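Local coordinates for protein L-talarate/galactarate dehydratase (Salmonella typhimurium, PDB 2PP0) that dehydrates both L-talarate and galactarate to 5-keto-4-deoxy-D-glucarate in a magnesium-dependent reaction and also epimerises L-talarate to galactarate, at residues B[107-112]-B[307-312]; B[334-339]-B[368-373]. One frame throughout, in Å; residues are numbered along the deposited sequence.

Contact 1: residues B[107-112]-B[307-312]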
ATOM      1  N   ASP B 107      13.640   2.569  -2.418  1.00 26.85           N
ATOM      2  CA  ASP B 107      12.697   3.067  -3.422  1.00 26.20           C
ATOM      3  C   ASP B 107      12.337   1.929  -4.373  1.00 26.24           C
ATOM      4  O   ASP B 107      12.677   1.940  -5.557  1.00 25.47           O
ATOM      5  CB  ASP B 107      13.320   4.250  -4.169  1.00 25.38           C
ATOM      6  CG  ASP B 107      13.591   5.434  -3.247  1.00 28.17           C
ATOM      7  OD1 ASP B 107      13.046   5.425  -2.125  1.00 26.70           O
ATOM      8  OD2 ASP B 107      14.324   6.377  -3.635  1.00 26.12           O
ATOM      9  N   ILE B 108      11.629   0.953  -3.820  1.00 26.04           N
ATOM     10  CA  ILE B 108      11.221  -0.245  -4.531  1.00 27.00           C
ATOM     11  C   ILE B 108      10.421  -0.034  -5.816  1.00 27.95           C
ATOM     12  O   ILE B 108      10.747  -0.642  -6.841  1.00 25.56           O
ATOM     13  CB  ILE B 108      10.459  -1.188  -3.578  1.00 25.78           C
ATOM     14  CG1 ILE B 108      11.376  -1.552  -2.399  1.00 24.78           C
ATOM     15  CG2 ILE B 108      10.024  -2.454  -4.320  1.00 25.02           C
ATOM     16  CD1 ILE B 108      10.780  -2.546  -1.403  1.00 23.75           C
ATOM     17  N   ASP B 109       9.388   0.804  -5.771  1.00 26.93           N
ATOM     18  CA  ASP B 109       8.588   1.074  -6.969  1.00 29.82           C
ATOM     19  C   ASP B 109       9.416   1.845  -7.975  1.00 29.46           C
ATOM     20  O   ASP B 109       9.259   1.674  -9.180  1.00 27.55           O
ATOM     21  CB  ASP B 109       7.349   1.917  -6.656  1.00 33.91           C
ATOM     22  CG  ASP B 109       6.264   1.134  -5.967  1.00 39.82           C
ATOM     23  OD1 ASP B 109       6.108  -0.068  -6.269  1.00 40.35           O
ATOM     24  OD2 ASP B 109       5.550   1.734  -5.135  1.00 44.75           O
ATOM     25  N   LYS B 110      10.286   2.714  -7.471  1.00 28.31           N
ATOM     26  CA  LYS B 110      11.136   3.517  -8.336  1.00 28.50           C
ATOM     27  C   LYS B 110      12.063   2.597  -9.127  1.00 28.30           C
ATOM     28  O   LYS B 110      12.268   2.791 -10.328  1.00 30.16           O
ATOM     29  CB  LYS B 110      11.947   4.507  -7.499  1.00 28.65           C
ATOM     30  CG  LYS B 110      12.686   5.556  -8.310  1.00 30.22           C
ATOM     31  CD  LYS B 110      13.491   6.470  -7.391  1.00 32.25           C
ATOM     32  CE  LYS B 110      14.210   7.550  -8.173  1.00 34.27           C
ATOM     33  NZ  LYS B 110      14.867   8.532  -7.265  1.00 35.68           N
ATOM     34  N   ILE B 111      12.604   1.584  -8.454  1.00 27.19           N
ATOM     35  CA  ILE B 111      13.494   0.618  -9.094  1.00 27.20           C
ATOM     36  C   ILE B 111      12.700  -0.260 -10.065  1.00 27.94           C
ATOM     37  O   ILE B 111      13.157  -0.561 -11.169  1.00 26.47           O
ATOM     38  CB  ILE B 111      14.179  -0.285  -8.041  1.00 28.57           C
ATOM     39  CG1 ILE B 111      15.185   0.536  -7.232  1.00 31.00           C
ATOM     40  CG2 ILE B 111      14.888  -1.440  -8.715  1.00 27.73           C
ATOM     41  CD1 ILE B 111      15.760  -0.211  -6.036  1.00 30.25           C
ATOM     42  N   TYR B 112      11.515  -0.679  -9.638  1.00 27.95           N
ATOM     43  CA  TYR B 112      10.649  -1.507 -10.470  1.00 29.00           C
ATOM     44  C   TYR B 112      10.438  -0.787 -11.805  1.00 28.22           C
ATOM     45  O   TYR B 112      10.624  -1.366 -12.871  1.00 29.36           O
ATOM     46  CB  TYR B 112       9.299  -1.709  -9.778  1.00 26.87           C
ATOM     47  CG  TYR B 112       8.606  -2.991 -10.154  1.00 26.90           C
ATOM     48  CD1 TYR B 112       8.465  -4.021  -9.228  1.00 25.71           C
ATOM     49  CD2 TYR B 112       8.102  -3.183 -11.442  1.00 26.31           C
ATOM     50  CE1 TYR B 112       7.839  -5.210  -9.569  1.00 26.61           C
ATOM     51  CE2 TYR B 112       7.479  -4.371 -11.796  1.00 27.03           C
ATOM     52  CZ  TYR B 112       7.350  -5.379 -10.859  1.00 27.75           C
ATOM     53  OH  TYR B 112       6.748  -6.564 -11.210  1.00 27.41           O
ATOM     54  N   GLY B 307       5.934  -9.934  -8.379  1.00 23.77           N
ATOM     55  CA  GLY B 307       6.505  -9.693  -7.059  1.00 24.18           C
ATOM     56  C   GLY B 307       5.535  -9.255  -5.972  1.00 23.81           C
ATOM     57  O   GLY B 307       4.318  -9.283  -6.144  1.00 23.84           O
ATOM     58  N   ILE B 308       6.079  -8.836  -4.836  1.00 25.83           N
ATOM     59  CA  ILE B 308       5.251  -8.380  -3.722  1.00 24.26           C
ATOM     60  C   ILE B 308       4.560  -7.051  -4.042  1.00 23.96           C
ATOM     61  O   ILE B 308       3.390  -6.862  -3.720  1.00 25.25           O
ATOM     62  CB  ILE B 308       6.109  -8.237  -2.427  1.00 24.70           C
ATOM     63  CG1 ILE B 308       6.495  -9.630  -1.914  1.00 23.33           C
ATOM     64  CG2 ILE B 308       5.345  -7.457  -1.358  1.00 25.45           C
ATOM     65  CD1 ILE B 308       7.582  -9.622  -0.847  1.00 23.85           C
ATOM     66  N   SER B 309       5.272  -6.138  -4.692  1.00 25.18           N
ATOM     67  CA  SER B 309       4.694  -4.834  -5.021  1.00 24.75           C
ATOM     68  C   SER B 309       3.357  -4.937  -5.771  1.00 26.60           C
ATOM     69  O   SER B 309       2.361  -4.340  -5.349  1.00 26.40           O
ATOM     70  CB  SER B 309       5.704  -4.008  -5.816  1.00 26.14           C
ATOM     71  OG  SER B 309       6.901  -3.853  -5.060  1.00 28.32           O
ATOM     72  N   PRO B 310       3.312  -5.677  -6.895  1.00 24.29           N
ATOM     73  CA  PRO B 310       2.026  -5.775  -7.596  1.00 26.06           C
ATOM     74  C   PRO B 310       1.020  -6.646  -6.827  1.00 26.93           C
ATOM     75  O   PRO B 310      -0.189  -6.442  -6.927  1.00 26.64           O
ATOM     76  CB  PRO B 310       2.410  -6.369  -8.960  1.00 24.46           C
ATOM     77  CG  PRO B 310       3.682  -7.135  -8.665  1.00 25.35           C
ATOM     78  CD  PRO B 310       4.410  -6.193  -7.735  1.00 24.26           C
ATOM     79  N   PHE B 311       1.521  -7.611  -6.058  1.00 25.49           N
ATOM     80  CA  PHE B 311       0.646  -8.481  -5.275  1.00 27.11           C
ATOM     81  C   PHE B 311      -0.107  -7.627  -4.247  1.00 27.93           C
ATOM     82  O   PHE B 311      -1.285  -7.874  -3.956  1.00 28.85           O
ATOM     83  CB  PHE B 311       1.474  -9.568  -4.569  1.00 26.62           C
ATOM     84  CG  PHE B 311       0.648 -10.603  -3.846  1.00 27.20           C
ATOM     85  CD1 PHE B 311       0.553 -11.904  -4.332  1.00 25.20           C
ATOM     86  CD2 PHE B 311      -0.028 -10.281  -2.667  1.00 26.13           C
ATOM     87  CE1 PHE B 311      -0.198 -12.870  -3.655  1.00 26.75           C
ATOM     88  CE2 PHE B 311      -0.782 -11.237  -1.984  1.00 25.33           C
ATOM     89  CZ  PHE B 311      -0.869 -12.533  -2.475  1.00 27.89           C
ATOM     90  N   LEU B 312       0.568  -6.619  -3.700  1.00 28.02           N
ATOM     91  CA  LEU B 312      -0.063  -5.741  -2.716  1.00 28.75           C
ATOM     92  C   LEU B 312      -1.219  -4.958  -3.340  1.00 29.54           C
ATOM     93  O   LEU B 312      -2.278  -4.823  -2.730  1.00 29.74           O
ATOM     94  CB  LEU B 312       0.963  -4.771  -2.114  1.00 27.58           C
ATOM     95  CG  LEU B 312       2.065  -5.394  -1.246  1.00 26.82           C
ATOM     96  CD1 LEU B 312       3.050  -4.330  -0.802  1.00 26.14           C
ATOM     97  CD2 LEU B 312       1.447  -6.074  -0.040  1.00 28.13           C
TER
HETATM   98  O   HOH W   1       6.649  -1.381  -3.875  1.00 31.15           O

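Contact 2: residues B[334-339]-B[368-373]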
ATOM      1  N   HIS B 334       3.934 -16.070   0.506  1.00 28.27           N
ATOM      2  CA  HIS B 334       2.527 -15.773   0.738  1.00 28.41           C
ATOM      3  C   HIS B 334       2.059 -15.814   2.193  1.00 27.54           C
ATOM      4  O   HIS B 334       0.995 -15.281   2.508  1.00 25.70           O
ATOM      5  CB  HIS B 334       1.648 -16.684  -0.123  1.00 28.75           C
ATOM      6  CG  HIS B 334       1.896 -16.540  -1.594  1.00 29.75           C
ATOM      7  ND1 HIS B 334       2.000 -15.314  -2.214  1.00 32.61           N
ATOM      8  CD2 HIS B 334       2.052 -17.467  -2.569  1.00 29.82           C
ATOM      9  CE1 HIS B 334       2.210 -15.491  -3.506  1.00 29.34           C
ATOM     10  NE2 HIS B 334       2.246 -16.788  -3.747  1.00 32.12           N
ATOM     11  N   LEU B 335       2.826 -16.442   3.079  1.00 27.70           N
ATOM     12  CA  LEU B 335       2.429 -16.479   4.488  1.00 28.26           C
ATOM     13  C   LEU B 335       2.396 -15.046   5.007  1.00 28.44           C
ATOM     14  O   LEU B 335       1.463 -14.647   5.701  1.00 30.03           O
ATOM     15  CB  LEU B 335       3.414 -17.296   5.329  1.00 29.07           C
ATOM     16  CG  LEU B 335       3.207 -17.239   6.854  1.00 31.41           C
ATOM     17  CD1 LEU B 335       1.885 -17.872   7.234  1.00 30.15           C
ATOM     18  CD2 LEU B 335       4.343 -17.961   7.558  1.00 32.75           C
ATOM     19  N   HIS B 336       3.416 -14.275   4.648  1.00 28.57           N
ATOM     20  CA  HIS B 336       3.536 -12.884   5.073  1.00 29.15           C
ATOM     21  C   HIS B 336       2.473 -11.996   4.445  1.00 29.28           C
ATOM     22  O   HIS B 336       1.906 -11.131   5.112  1.00 26.73           O
ATOM     23  CB  HIS B 336       4.920 -12.344   4.703  1.00 29.71           C
ATOM     24  CG  HIS B 336       6.046 -13.070   5.369  1.00 32.41           C
ATOM     25  ND1 HIS B 336       6.404 -12.844   6.679  1.00 31.57           N
ATOM     26  CD2 HIS B 336       6.864 -14.051   4.916  1.00 32.01           C
ATOM     27  CE1 HIS B 336       7.392 -13.657   7.009  1.00 33.70           C
ATOM     28  NE2 HIS B 336       7.691 -14.399   5.957  1.00 33.37           N
ATOM     29  N   LEU B 337       2.215 -12.205   3.156  1.00 26.96           N
ATOM     30  CA  LEU B 337       1.231 -11.412   2.436  1.00 26.29           C
ATOM     31  C   LEU B 337      -0.190 -11.702   2.914  1.00 25.90           C
ATOM     32  O   LEU B 337      -0.991 -10.785   3.084  1.00 25.18           O
ATOM     33  CB  LEU B 337       1.350 -11.670   0.922  1.00 27.21           C
ATOM     34  CG  LEU B 337       2.728 -11.347   0.325  1.00 27.81           C
ATOM     35  CD1 LEU B 337       2.766 -11.697  -1.166  1.00 29.74           C
ATOM     36  CD2 LEU B 337       3.023  -9.868   0.532  1.00 30.51           C
ATOM     37  N   SER B 338      -0.507 -12.974   3.131  1.00 25.41           N
ATOM     38  CA  SER B 338      -1.843 -13.325   3.589  1.00 27.52           C
ATOM     39  C   SER B 338      -2.064 -12.838   5.028  1.00 28.24           C
ATOM     40  O   SER B 338      -3.177 -12.473   5.399  1.00 28.81           O
ATOM     41  CB  SER B 338      -2.056 -14.839   3.489  1.00 29.02           C
ATOM     42  OG  SER B 338      -1.055 -15.533   4.203  1.00 33.92           O
ATOM     43  N   ALA B 339      -1.002 -12.833   5.833  1.00 27.70           N
ATOM     44  CA  ALA B 339      -1.101 -12.360   7.214  1.00 28.04           C
ATOM     45  C   ALA B 339      -1.547 -10.899   7.229  1.00 28.71           C
ATOM     46  O   ALA B 339      -2.253 -10.455   8.143  1.00 29.28           O
ATOM     47  CB  ALA B 339       0.257 -12.493   7.914  1.00 28.23           C
ATOM     48  N   MET B 368      -0.492 -22.107   9.847  1.00 32.31           N
ATOM     49  CA  MET B 368       0.948 -21.968   9.670  1.00 33.65           C
ATOM     50  C   MET B 368       1.320 -20.696  10.435  1.00 33.95           C
ATOM     51  O   MET B 368       0.707 -19.642  10.245  1.00 34.47           O
ATOM     52  CB  MET B 368       1.307 -21.849   8.180  1.00 33.56           C
ATOM     53  CG  MET B 368       2.734 -22.295   7.827  1.00 36.04           C
ATOM     54  SD  MET B 368       3.119 -24.051   8.208  1.00 31.08           S
ATOM     55  CE  MET B 368       2.768 -24.837   6.628  1.00 37.25           C
ATOM     56  N   TRP B 369       2.312 -20.802  11.315  1.00 33.01           N
ATOM     57  CA  TRP B 369       2.719 -19.669  12.131  1.00 33.11           C
ATOM     58  C   TRP B 369       3.880 -18.856  11.603  1.00 32.53           C
ATOM     59  O   TRP B 369       4.832 -19.397  11.046  1.00 32.77           O
ATOM     60  CB  TRP B 369       3.043 -20.144  13.550  1.00 34.62           C
ATOM     61  CG  TRP B 369       1.828 -20.565  14.293  1.00 35.37           C
ATOM     62  CD1 TRP B 369       1.097 -21.701  14.098  1.00 35.86           C
ATOM     63  CD2 TRP B 369       1.141 -19.811  15.293  1.00 35.95           C
ATOM     64  NE1 TRP B 369      -0.008 -21.697  14.912  1.00 36.63           N
ATOM     65  CE2 TRP B 369      -0.006 -20.546  15.656  1.00 35.86           C
ATOM     66  CE3 TRP B 369       1.381 -18.579  15.917  1.00 37.04           C
ATOM     67  CZ2 TRP B 369      -0.911 -20.092  16.617  1.00 37.25           C
ATOM     68  CZ3 TRP B 369       0.479 -18.126  16.873  1.00 37.11           C
ATOM     69  CH2 TRP B 369      -0.653 -18.883  17.213  1.00 36.95           C
ATOM     70  N   ILE B 370       3.788 -17.540  11.783  1.00 31.75           N
ATOM     71  CA  ILE B 370       4.843 -16.631  11.354  1.00 30.84           C
ATOM     72  C   ILE B 370       5.901 -16.654  12.448  1.00 32.22           C
ATOM     73  O   ILE B 370       5.597 -16.393  13.618  1.00 30.77           O
ATOM     74  CB  ILE B 370       4.312 -15.188  11.211  1.00 32.02           C
ATOM     75  CG1 ILE B 370       3.171 -15.145  10.189  1.00 31.53           C
ATOM     76  CG2 ILE B 370       5.439 -14.259  10.791  1.00 30.88           C
ATOM     77  CD1 ILE B 370       2.534 -13.774  10.060  1.00 31.74           C
ATOM     78  N   SER B 371       7.138 -16.970  12.080  1.00 32.58           N
ATOM     79  CA  SER B 371       8.215 -17.023  13.060  1.00 32.34           C
ATOM     80  C   SER B 371       8.741 -15.620  13.333  1.00 33.28           C
ATOM     81  O   SER B 371       8.337 -14.651  12.685  1.00 32.21           O
ATOM     82  CB  SER B 371       9.356 -17.917  12.566  1.00 32.61           C
ATOM     83  OG  SER B 371      10.127 -17.269  11.571  1.00 32.38           O
ATOM     84  N   ASP B 372       9.644 -15.517  14.299  1.00 31.99           N
ATOM     85  CA  ASP B 372      10.227 -14.235  14.661  1.00 32.89           C
ATOM     86  C   ASP B 372      11.368 -13.854  13.722  1.00 31.97           C
ATOM     87  O   ASP B 372      11.933 -12.770  13.840  1.00 32.86           O
ATOM     88  CB  ASP B 372      10.745 -14.288  16.098  1.00 35.99           C
ATOM     89  CG  ASP B 372      11.903 -15.253  16.259  1.00 38.72           C
ATOM     90  OD1 ASP B 372      11.765 -16.432  15.866  1.00 42.98           O
ATOM     91  OD2 ASP B 372      12.953 -14.833  16.777  1.00 43.20           O
ATOM     92  N   ARG B 373      11.713 -14.739  12.793  1.00 30.95           N
ATOM     93  CA  ARG B 373      12.792 -14.444  11.851  1.00 31.13           C
ATOM     94  C   ARG B 373      12.442 -13.213  11.010  1.00 31.17           C
ATOM     95  O   ARG B 373      11.279 -12.994  10.681  1.00 31.64           O
ATOM     96  CB  ARG B 373      13.064 -15.666  10.964  1.00 32.26           C
ATOM     97  CG  ARG B 373      13.615 -16.869  11.747  1.00 34.30           C
ATOM     98  CD  ARG B 373      14.120 -17.989  10.834  1.00 36.22           C
ATOM     99  NE  ARG B 373      13.040 -18.648  10.102  1.00 39.14           N
ATOM    100  CZ  ARG B 373      12.162 -19.484  10.648  1.00 40.83           C
ATOM    101  NH1 ARG B 373      12.233 -19.779  11.940  1.00 41.99           N
ATOM    102  NH2 ARG B 373      11.202 -20.015   9.906  1.00 40.53           N
TER

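Contact 1: residues B[107-112]-B[307-312]
Tyr112 swings its CG anti to the backbone N (chi1 -152°), which lays the ring across the start of helix 308-320, whereas Ser309 turns OG anti to its own carbonyl carbon (chi1 -58°) and offers it to helix 108-118. The phenol crosses the pyrrolidine of Pro310 at about a right angle: CE1 of Tyr112 is 4.0 Å from Pro310 CD, and the hydroxyl reaches beyond it to bond to the carbonyl O of Gly306, just ahead of the Gly307 N-cap. One turn earlier, Ile108 CG2 rests 3.5 Å from Ser309 OG. Ser309 OG is hydrogen-bonded to Asp136 and Trp140 of helix 127-146, and a water adds a further bond. This water donates to Ser309 OG at 2.8 Å and, in a weak bond of 2.8 Å, to Asp109 OD1, so the carboxylate meets the serine hydroxyl by way of solvent. No direct hydrogen bond links the two segments. The axes of 108-112 and 308-312 pass 11.3 Å apart, inclined at 109°. This is the domain seam of the enolase superfamily: a helix of the N-terminal capping domain set against helix 308-320 of the modified TIM barrel.

Contact 2: residues B[334-339]-B[368-373]
Ile370 reaches back from just past the end of strand 367-369 to Leu335 and Ala339 on helix 331-339, a helix of the modified TIM barrel. From its CB the side chain divides. CG1 packs 3.9 Å from Leu335 CG, and the extended second torsion (chi2 176°) carries CD1 onward to the CB of Ala339 at 3.4 Å, tighter than an ordinary carbon contact. The other branch, CG2, lies 4.3 Å from CE1 of His336. That imidazole is held at ND1 by the backbone N of Ala152 and at NE2 by the carbonyl O of Leu376, so both ring nitrogens are occupied, and the contact to Ile370 is a loose one.

Leu335 answers from the helix. Its CG stands anti to the backbone N (chi1 172°), and the two methyls spread over the strand. CD1 comes within 3.7 Å of Met368 O and also meets Met368 CB, the two side chains crossing at about a right angle. CD2 lies 3.8 Å from Trp369 O. Beyond CB the methionine bends away at chi2 and chi3. Strand 367-369 pairs antiparallel with 161-166, with 346-349 on the other side of 161-166; the backbone bond of Met368 to Val162 joins the strands, and that of Ile370 to Asp160 continues the pairing just beyond them.

Past the strand, the chain rounds an ST turn in which Arg373 N donates to Ser371 OG at 152°. Arg373 also bonds through NH1 to Asn17 of the second subunit, and the same Ser371 OG sits 3.1 Å above the plane of the guanidinium of Arg373, over its centre.

The centres of the two contacts lie 19 Å apart, and along the chain they follow in series, contact 1 closing before contact 2 opens. Helix 308-320 of contact 1 and helix 331-339 of contact 2 flank strand 324-325 in sequence and pack directly together: Phe311 CD2 is 3.5 Å from Leu337 CD1, and the Phe311 ring meets that of His334. Helix 308-320 thus meets the N-terminal domain through Ser309 and Pro310, and helix 331-339 through Ile308, Phe311 and Leu312. Both contacts have residues that touch the second subunit: Asp107, Asp109 and Lys110 in contact 1, and Trp369, Ile370, Asp372 and Arg373 in contact 2.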